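Local atomic coordinates of autophagy-related protein 9 (Schizosaccharomyces pombe, PDB entry 7D0I), a protein that scrambles phospholipids between the two leaflets of the membrane as a homotrimer with a central pore, supplying membrane to the growing autophagosome. Residues Phe502-Leu516 with Leu542-Ile556. The protein carries 1 engineered substitution. Numbering follows the deposited sequence.
Sequences FKYISFILGSFTAIL and LGLFGSLIAVSRSII
Leu542 meets Thr513 and Leu516 at one end of an antiparallel transmembrane hairpin, in which helices 496-520 and 538-555 pack by knobs into holes; the axes of 502-516 and 542-555 approach to 9.3 Å, their directions 151° apart. It illustrates how membrane helices can pair through side-chain fit, with no hydrogen bond between 502-516 and 542-556. The CD1 branch of Leu542 touches both Thr513 CG2 and Leu516 CB. One turn on, Phe545 is the first knob, set among Leu509, Phe512, Thr513 and Leu516. Its ring runs nearly parallel to that of Phe512 but slid aside, planes at 28° and centroids 5.9 Å apart, while Leu516 CD1 comes to its edge and Leu509 CD2 lies by CD1 and CE1. A second subunit packs against helix 496-520 here, its Phe219 meeting the Phe512 ring. A serine in place of Phe545 would probably open a gap among these four residues of 502-516 and leave Leu509 CD2 and Phe512 CB without the ring they pack on. Leu548 offers CB to Leu509 CD1, and Ile549 is the second knob, among Ser506, Leu509, Gly510 and Thr513; with CG1 beside its own backbone N (chi1 -69°), its CD1 reaches the bare backbone of Gly510, 3.6 Å from N. At Ser552 the partner is small, CB facing Ser506 CB at 4.0 Å, and the hydroxyl turns back to Leu548 O. Ile555 then lays CD1 over a face of the Phe502 ring, a CH-pi contact 3.6 Å from the centroid. Just past the helix, Ile556 CD1 rests 3.6 Å from Lys503 CA.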
ATOM      1  N   PHE A 502     -14.457 -16.215  44.916  1.00 47.42           N
ATOM      2  CA  PHE A 502     -13.277 -15.745  45.626  1.00 47.42           C
ATOM      3  C   PHE A 502     -13.336 -14.250  45.882  1.00 47.42           C
ATOM      4  O   PHE A 502     -12.813 -13.781  46.896  1.00 47.42           O
ATOM      5  CB  PHE A 502     -12.015 -16.129  44.864  1.00 47.42           C
ATOM      6  CG  PHE A 502     -11.611 -17.553  45.074  1.00 47.42           C
ATOM      7  CD1 PHE A 502     -11.181 -17.983  46.315  1.00 47.42           C
ATOM      8  CD2 PHE A 502     -11.678 -18.467  44.043  1.00 47.42           C
ATOM      9  CE1 PHE A 502     -10.821 -19.289  46.522  1.00 47.42           C
ATOM     10  CE2 PHE A 502     -11.315 -19.776  44.245  1.00 47.42           C
ATOM     11  CZ  PHE A 502     -10.886 -20.189  45.484  1.00 47.42           C
ATOM     12  N   LYS A 503     -13.986 -13.490  44.999  1.00 47.12           N
ATOM     13  CA  LYS A 503     -14.225 -12.078  45.281  1.00 47.12           C
ATOM     14  C   LYS A 503     -15.081 -11.915  46.527  1.00 47.12           C
ATOM     15  O   LYS A 503     -14.789 -11.078  47.390  1.00 47.12           O
ATOM     16  CB  LYS A 503     -14.896 -11.420  44.075  1.00 47.12           C
ATOM     17  CG  LYS A 503     -14.693  -9.925  43.971  1.00 47.12           C
ATOM     18  CD  LYS A 503     -15.665  -9.308  42.974  1.00 47.12           C
ATOM     19  CE  LYS A 503     -15.525  -9.918  41.591  1.00 47.12           C
ATOM     20  NZ  LYS A 503     -16.617  -9.474  40.677  1.00 47.12           N
ATOM     21  N   TYR A 504     -16.128 -12.731  46.651  1.00 48.11           N
ATOM     22  CA  TYR A 504     -16.980 -12.677  47.834  1.00 48.11           C
ATOM     23  C   TYR A 504     -16.206 -13.030  49.098  1.00 48.11           C
ATOM     24  O   TYR A 504     -16.344 -12.368  50.136  1.00 48.11           O
ATOM     25  CB  TYR A 504     -18.165 -13.617  47.654  1.00 48.11           C
ATOM     26  CG  TYR A 504     -19.061 -13.700  48.855  1.00 48.11           C
ATOM     27  CD1 TYR A 504     -19.517 -12.556  49.482  1.00 48.11           C
ATOM     28  CD2 TYR A 504     -19.470 -14.924  49.351  1.00 48.11           C
ATOM     29  CE1 TYR A 504     -20.342 -12.627  50.575  1.00 48.11           C
ATOM     30  CE2 TYR A 504     -20.298 -15.004  50.443  1.00 48.11           C
ATOM     31  CZ  TYR A 504     -20.731 -13.851  51.051  1.00 48.11           C
ATOM     32  OH  TYR A 504     -21.556 -13.921  52.143  1.00 48.11           O
ATOM     33  N   ILE A 505     -15.400 -14.088  49.035  1.00 46.98           N
ATOM     34  CA  ILE A 505     -14.644 -14.512  50.209  1.00 46.98           C
ATOM     35  C   ILE A 505     -13.636 -13.448  50.608  1.00 46.98           C
ATOM     36  O   ILE A 505     -13.454 -13.153  51.797  1.00 46.98           O
ATOM     37  CB  ILE A 505     -13.965 -15.867  49.946  1.00 46.98           C
ATOM     38  CG1 ILE A 505     -15.019 -16.959  49.806  1.00 46.98           C
ATOM     39  CG2 ILE A 505     -13.005 -16.207  51.059  1.00 46.98           C
ATOM     40  CD1 ILE A 505     -14.443 -18.314  49.552  1.00 46.98           C
ATOM     41  N   SER A 506     -12.957 -12.857  49.625  1.00 45.92           N
ATOM     42  CA  SER A 506     -12.041 -11.762  49.911  1.00 45.92           C
ATOM     43  C   SER A 506     -12.770 -10.593  50.553  1.00 45.92           C
ATOM     44  O   SER A 506     -12.233  -9.941  51.449  1.00 45.92           O
ATOM     45  CB  SER A 506     -11.343 -11.316  48.631  1.00 45.92           C
ATOM     46  OG  SER A 506     -10.711 -10.066  48.821  1.00 45.92           O
ATOM     47  N   PHE A 507     -14.002 -10.322  50.119  1.00 47.68           N
ATOM     48  CA  PHE A 507     -14.769  -9.239  50.726  1.00 47.68           C
ATOM     49  C   PHE A 507     -15.073  -9.532  52.189  1.00 47.68           C
ATOM     50  O   PHE A 507     -14.925  -8.659  53.054  1.00 47.68           O
ATOM     51  CB  PHE A 507     -16.060  -9.011  49.944  1.00 47.68           C
ATOM     52  CG  PHE A 507     -17.011  -8.073  50.617  1.00 47.68           C
ATOM     53  CD1 PHE A 507     -16.715  -6.729  50.726  1.00 47.68           C
ATOM     54  CD2 PHE A 507     -18.203  -8.532  51.138  1.00 47.68           C
ATOM     55  CE1 PHE A 507     -17.583  -5.866  51.343  1.00 47.68           C
ATOM     56  CE2 PHE A 507     -19.073  -7.671  51.756  1.00 47.68           C
ATOM     57  CZ  PHE A 507     -18.762  -6.338  51.858  1.00 47.68           C
ATOM     58  N   ILE A 508     -15.507 -10.758  52.480  1.00 50.87           N
ATOM     59  CA  ILE A 508     -15.802 -11.134  53.863  1.00 50.87           C
ATOM     60  C   ILE A 508     -14.564 -10.977  54.736  1.00 50.87           C
ATOM     61  O   ILE A 508     -14.597 -10.334  55.796  1.00 50.87           O
ATOM     62  CB  ILE A 508     -16.338 -12.573  53.929  1.00 50.87           C
ATOM     63  CG1 ILE A 508     -17.747 -12.655  53.356  1.00 50.87           C
ATOM     64  CG2 ILE A 508     -16.323 -13.071  55.353  1.00 50.87           C
ATOM     65  CD1 ILE A 508     -18.353 -14.027  53.482  1.00 50.87           C
ATOM     66  N   LEU A 509     -13.456 -11.582  54.308  1.00 53.39           N
ATOM     67  CA  LEU A 509     -12.237 -11.529  55.104  1.00 53.39           C
ATOM     68  C   LEU A 509     -11.720 -10.106  55.238  1.00 53.39           C
ATOM     69  O   LEU A 509     -11.157  -9.748  56.276  1.00 53.39           O
ATOM     70  CB  LEU A 509     -11.171 -12.430  54.493  1.00 53.39           C
ATOM     71  CG  LEU A 509     -11.619 -13.869  54.239  1.00 53.39           C
ATOM     72  CD1 LEU A 509     -10.531 -14.643  53.531  1.00 53.39           C
ATOM     73  CD2 LEU A 509     -12.016 -14.559  55.529  1.00 53.39           C
ATOM     74  N   GLY A 510     -11.920  -9.270  54.218  1.00 55.25           N
ATOM     75  CA  GLY A 510     -11.507  -7.884  54.322  1.00 55.25           C
ATOM     76  C   GLY A 510     -12.345  -7.107  55.314  1.00 55.25           C
ATOM     77  O   GLY A 510     -11.832  -6.242  56.022  1.00 55.25           O
ATOM     78  N   SER A 511     -13.641  -7.406  55.385  1.00 57.95           N
ATOM     79  CA  SER A 511     -14.476  -6.780  56.405  1.00 57.95           C
ATOM     80  C   SER A 511     -14.012  -7.176  57.802  1.00 57.95           C
ATOM     81  O   SER A 511     -13.868  -6.325  58.695  1.00 57.95           O
ATOM     82  CB  SER A 511     -15.936  -7.168  56.189  1.00 57.95           C
ATOM     83  OG  SER A 511     -16.071  -8.574  56.122  1.00 57.95           O
ATOM     84  N   PHE A 512     -13.773  -8.475  58.010  1.00 58.20           N
ATOM     85  CA  PHE A 512     -13.260  -8.936  59.299  1.00 58.20           C
ATOM     86  C   PHE A 512     -11.953  -8.238  59.649  1.00 58.20           C
ATOM     87  O   PHE A 512     -11.774  -7.752  60.772  1.00 58.20           O
ATOM     88  CB  PHE A 512     -13.059 -10.450  59.283  1.00 58.20           C
ATOM     89  CG  PHE A 512     -14.330 -11.235  59.340  1.00 58.20           C
ATOM     90  CD1 PHE A 512     -15.472 -10.692  59.889  1.00 58.20           C
ATOM     91  CD2 PHE A 512     -14.380 -12.523  58.846  1.00 58.20           C
ATOM     92  CE1 PHE A 512     -16.639 -11.420  59.939  1.00 58.20           C
ATOM     93  CE2 PHE A 512     -15.542 -13.254  58.893  1.00 58.20           C
ATOM     94  CZ  PHE A 512     -16.673 -12.703  59.440  1.00 58.20           C
ATOM     95  N   THR A 513     -11.023  -8.185  58.695  1.00 62.62           N
ATOM     96  CA  THR A 513      -9.721  -7.582  58.953  1.00 62.62           C
ATOM     97  C   THR A 513      -9.847  -6.092  59.231  1.00 62.62           C
ATOM     98  O   THR A 513      -9.122  -5.552  60.072  1.00 62.62           O
ATOM     99  CB  THR A 513      -8.792  -7.838  57.766  1.00 62.62           C
ATOM    100  OG1 THR A 513      -8.484  -9.233  57.696  1.00 62.62           O
ATOM    101  CG2 THR A 513      -7.505  -7.048  57.904  1.00 62.62           C
ATOM    102  N   ALA A 514     -10.755  -5.412  58.536  1.00 68.07           N
ATOM    103  CA  ALA A 514     -10.973  -3.994  58.799  1.00 68.07           C
ATOM    104  C   ALA A 514     -11.447  -3.780  60.228  1.00 68.07           C
ATOM    105  O   ALA A 514     -10.940  -2.904  60.937  1.00 68.07           O
ATOM    106  CB  ALA A 514     -11.983  -3.428  57.803  1.00 68.07           C
ATOM    107  N   ILE A 515     -12.413  -4.587  60.670  1.00 71.26           N
ATOM    108  CA  ILE A 515     -12.884  -4.467  62.048  1.00 71.26           C
ATOM    109  C   ILE A 515     -11.750  -4.745  63.029  1.00 71.26           C
ATOM    110  O   ILE A 515     -11.572  -4.019  64.016  1.00 71.26           O
ATOM    111  CB  ILE A 515     -14.084  -5.397  62.291  1.00 71.26           C
ATOM    112  CG1 ILE A 515     -15.376  -4.675  61.928  1.00 71.26           C
ATOM    113  CG2 ILE A 515     -14.132  -5.847  63.736  1.00 71.26           C
ATOM    114  CD1 ILE A 515     -15.649  -3.471  62.788  1.00 71.26           C
ATOM    115  N   LEU A 516     -10.957  -5.784  62.767  1.00 73.55           N
ATOM    116  CA  LEU A 516      -9.895  -6.142  63.702  1.00 73.55           C
ATOM    117  C   LEU A 516      -8.836  -5.053  63.790  1.00 73.55           C
ATOM    118  O   LEU A 516      -8.381  -4.713  64.886  1.00 73.55           O
ATOM    119  CB  LEU A 516      -9.262  -7.477  63.305  1.00 73.55           C
ATOM    120  CG  LEU A 516     -10.178  -8.695  63.404  1.00 73.55           C
ATOM    121  CD1 LEU A 516      -9.396  -9.980  63.186  1.00 73.55           C
ATOM    122  CD2 LEU A 516     -10.900  -8.719  64.737  1.00 73.55           C
ATOM    123  N   LEU A 542      -5.573 -12.186  62.428  1.00 80.14           N
ATOM    124  CA  LEU A 542      -5.170 -11.166  61.468  1.00 80.14           C
ATOM    125  C   LEU A 542      -4.176 -11.729  60.461  1.00 80.14           C
ATOM    126  O   LEU A 542      -4.295 -11.481  59.256  1.00 80.14           O
ATOM    127  CB  LEU A 542      -4.573  -9.964  62.202  1.00 80.14           C
ATOM    128  CG  LEU A 542      -4.629  -8.630  61.461  1.00 80.14           C
ATOM    129  CD1 LEU A 542      -6.070  -8.221  61.252  1.00 80.14           C
ATOM    130  CD2 LEU A 542      -3.882  -7.562  62.228  1.00 80.14           C
ATOM    131  N   GLY A 543      -3.199 -12.503  60.933  1.00 79.31           N
ATOM    132  CA  GLY A 543      -2.249 -13.117  60.020  1.00 79.31           C
ATOM    133  C   GLY A 543      -2.896 -14.132  59.097  1.00 79.31           C
ATOM    134  O   GLY A 543      -2.602 -14.170  57.897  1.00 79.31           O
ATOM    135  N   LEU A 544      -3.789 -14.965  59.638  1.00 76.74           N
ATOM    136  CA  LEU A 544      -4.476 -15.950  58.812  1.00 76.74           C
ATOM    137  C   LEU A 544      -5.321 -15.276  57.738  1.00 76.74           C
ATOM    138  O   LEU A 544      -5.332 -15.708  56.577  1.00 76.74           O
ATOM    139  CB  LEU A 544      -5.347 -16.848  59.686  1.00 76.74           C
ATOM    140  CG  LEU A 544      -6.228 -17.852  58.947  1.00 76.74           C
ATOM    141  CD1 LEU A 544      -5.376 -18.833  58.165  1.00 76.74           C
ATOM    142  CD2 LEU A 544      -7.140 -18.579  59.919  1.00 76.74           C
ATOM    143  N   PHE A 545      -6.031 -14.210  58.103  1.00 70.88           N
ATOM    144  CA  PHE A 545      -6.861 -13.512  57.133  1.00 70.88           C
ATOM    145  C   PHE A 545      -6.013 -12.794  56.096  1.00 70.88           C
ATOM    146  O   PHE A 545      -6.370 -12.763  54.918  1.00 70.88           O
ATOM    147  CB  PHE A 545      -7.793 -12.533  57.845  1.00 70.88           C
ATOM    148  CG  PHE A 545      -8.892 -13.204  58.602  1.00 70.88           C
ATOM    149  CD1 PHE A 545      -9.294 -14.484  58.271  1.00 70.88           C
ATOM    150  CD2 PHE A 545      -9.527 -12.561  59.646  1.00 70.88           C
ATOM    151  CE1 PHE A 545     -10.304 -15.108  58.964  1.00 70.88           C
ATOM    152  CE2 PHE A 545     -10.538 -13.181  60.342  1.00 70.88           C
ATOM    153  CZ  PHE A 545     -10.928 -14.455  60.002  1.00 70.88           C
ATOM    154  N   GLY A 546      -4.888 -12.208  56.509  1.00 69.92           N
ATOM    155  CA  GLY A 546      -3.976 -11.636  55.534  1.00 69.92           C
ATOM    156  C   GLY A 546      -3.484 -12.669  54.539  1.00 69.92           C
ATOM    157  O   GLY A 546      -3.426 -12.409  53.336  1.00 69.92           O
ATOM    158  N   SER A 547      -3.150 -13.864  55.029  1.00 70.49           N
ATOM    159  CA  SER A 547      -2.703 -14.930  54.138  1.00 70.49           C
ATOM    160  C   SER A 547      -3.807 -15.332  53.166  1.00 70.49           C
ATOM    161  O   SER A 547      -3.568 -15.475  51.961  1.00 70.49           O
ATOM    162  CB  SER A 547      -2.245 -16.135  54.959  1.00 70.49           C
ATOM    163  OG  SER A 547      -1.234 -15.764  55.880  1.00 70.49           O
ATOM    164  N   LEU A 548      -5.025 -15.520  53.673  1.00 67.35           N
ATOM    165  CA  LEU A 548      -6.124 -15.941  52.811  1.00 67.35           C
ATOM    166  C   LEU A 548      -6.469 -14.870  51.782  1.00 67.35           C
ATOM    167  O   LEU A 548      -6.787 -15.186  50.628  1.00 67.35           O
ATOM    168  CB  LEU A 548      -7.344 -16.293  53.654  1.00 67.35           C
ATOM    169  CG  LEU A 548      -7.258 -17.605  54.431  1.00 67.35           C
ATOM    170  CD1 LEU A 548      -8.429 -17.736  55.380  1.00 67.35           C
ATOM    171  CD2 LEU A 548      -7.223 -18.778  53.472  1.00 67.35           C
ATOM    172  N   ILE A 549      -6.399 -13.596  52.170  1.00 63.83           N
ATOM    173  CA  ILE A 549      -6.693 -12.520  51.233  1.00 63.83           C
ATOM    174  C   ILE A 549      -5.602 -12.424  50.174  1.00 63.83           C
ATOM    175  O   ILE A 549      -5.885 -12.174  48.997  1.00 63.83           O
ATOM    176  CB  ILE A 549      -6.877 -11.195  51.988  1.00 63.83           C
ATOM    177  CG1 ILE A 549      -8.157 -11.239  52.819  1.00 63.83           C
ATOM    178  CG2 ILE A 549      -6.930 -10.035  51.029  1.00 63.83           C
ATOM    179  CD1 ILE A 549      -8.393  -9.995  53.633  1.00 63.83           C
ATOM    180  N   ALA A 550      -4.342 -12.619  50.568  1.00 64.31           N
ATOM    181  CA  ALA A 550      -3.271 -12.660  49.581  1.00 64.31           C
ATOM    182  C   ALA A 550      -3.445 -13.829  48.625  1.00 64.31           C
ATOM    183  O   ALA A 550      -3.103 -13.721  47.443  1.00 64.31           O
ATOM    184  CB  ALA A 550      -1.914 -12.742  50.276  1.00 64.31           C
ATOM    185  N   VAL A 551      -3.967 -14.952  49.117  1.00 63.21           N
ATOM    186  CA  VAL A 551      -4.269 -16.079  48.239  1.00 63.21           C
ATOM    187  C   VAL A 551      -5.364 -15.698  47.252  1.00 63.21           C
ATOM    188  O   VAL A 551      -5.272 -15.974  46.051  1.00 63.21           O
ATOM    189  CB  VAL A 551      -4.665 -17.313  49.065  1.00 63.21           C
ATOM    190  CG1 VAL A 551      -5.344 -18.344  48.184  1.00 63.21           C
ATOM    191  CG2 VAL A 551      -3.448 -17.909  49.737  1.00 63.21           C
ATOM    192  N   SER A 552      -6.420 -15.048  47.750  1.00 61.62           N
ATOM    193  CA  SER A 552      -7.572 -14.746  46.908  1.00 61.62           C
ATOM    194  C   SER A 552      -7.235 -13.715  45.840  1.00 61.62           C
ATOM    195  O   SER A 552      -7.698 -13.827  44.700  1.00 61.62           O
ATOM    196  CB  SER A 552      -8.736 -14.260  47.768  1.00 61.62           C
ATOM    197  OG  SER A 552      -9.148 -15.270  48.671  1.00 61.62           O
ATOM    198  N   ARG A 553      -6.432 -12.707  46.182  1.00 62.91           N
ATOM    199  CA  ARG A 553      -6.086 -11.677  45.208  1.00 62.91           C
ATOM    200  C   ARG A 553      -5.356 -12.240  43.998  1.00 62.91           C
ATOM    201  O   ARG A 553      -5.356 -11.606  42.938  1.00 62.91           O
ATOM    202  CB  ARG A 553      -5.223 -10.594  45.847  1.00 62.91           C
ATOM    203  CG  ARG A 553      -5.907  -9.784  46.920  1.00 62.91           C
ATOM    204  CD  ARG A 553      -4.974  -8.699  47.429  1.00 62.91           C
ATOM    205  NE  ARG A 553      -5.326  -8.256  48.773  1.00 62.91           N
ATOM    206  CZ  ARG A 553      -4.644  -7.347  49.458  1.00 62.91           C
ATOM    207  NH1 ARG A 553      -3.573  -6.778  48.925  1.00 62.91           N
ATOM    208  NH2 ARG A 553      -5.033  -7.008  50.678  1.00 62.91           N
ATOM    209  N   SER A 554      -4.721 -13.401  44.129  1.00 58.90           N
ATOM    210  CA  SER A 554      -3.996 -13.970  43.002  1.00 58.90           C
ATOM    211  C   SER A 554      -4.935 -14.577  41.971  1.00 58.90           C
ATOM    212  O   SER A 554      -4.644 -14.539  40.772  1.00 58.90           O
ATOM    213  CB  SER A 554      -3.007 -15.022  43.496  1.00 58.90           C
ATOM    214  OG  SER A 554      -3.664 -15.980  44.305  1.00 58.90           O
ATOM    215  N   ILE A 555      -6.059 -15.140  42.414  1.00 54.49           N
ATOM    216  CA  ILE A 555      -7.002 -15.740  41.481  1.00 54.49           C
ATOM    217  C   ILE A 555      -7.780 -14.665  40.740  1.00 54.49           C
ATOM    218  O   ILE A 555      -7.947 -14.727  39.518  1.00 54.49           O
ATOM    219  CB  ILE A 555      -7.945 -16.702  42.222  1.00 54.49           C
ATOM    220  CG1 ILE A 555      -7.144 -17.840  42.852  1.00 54.49           C
ATOM    221  CG2 ILE A 555      -9.006 -17.231  41.276  1.00 54.49           C
ATOM    222  CD1 ILE A 555      -7.986 -18.809  43.643  1.00 54.49           C
ATOM    223  N   ILE A 556      -8.267 -13.664  41.466  1.00 49.89           N
ATOM    224  CA  ILE A 556      -9.077 -12.590  40.903  1.00 49.89           C
ATOM    225  C   ILE A 556      -8.252 -11.808  39.892  1.00 49.89           C
ATOM    226  O   ILE A 556      -7.261 -11.164  40.266  1.00 49.89           O
ATOM    227  CB  ILE A 556      -9.603 -11.665  42.007  1.00 49.89           C
ATOM    228  CG1 ILE A 556     -10.436 -12.455  43.006  1.00 49.89           C
ATOM    229  CG2 ILE A 556     -10.427 -10.553  41.418  1.00 49.89           C
ATOM    230  CD1 ILE A 556     -10.787 -11.661  44.219  1.00 49.89           C
TER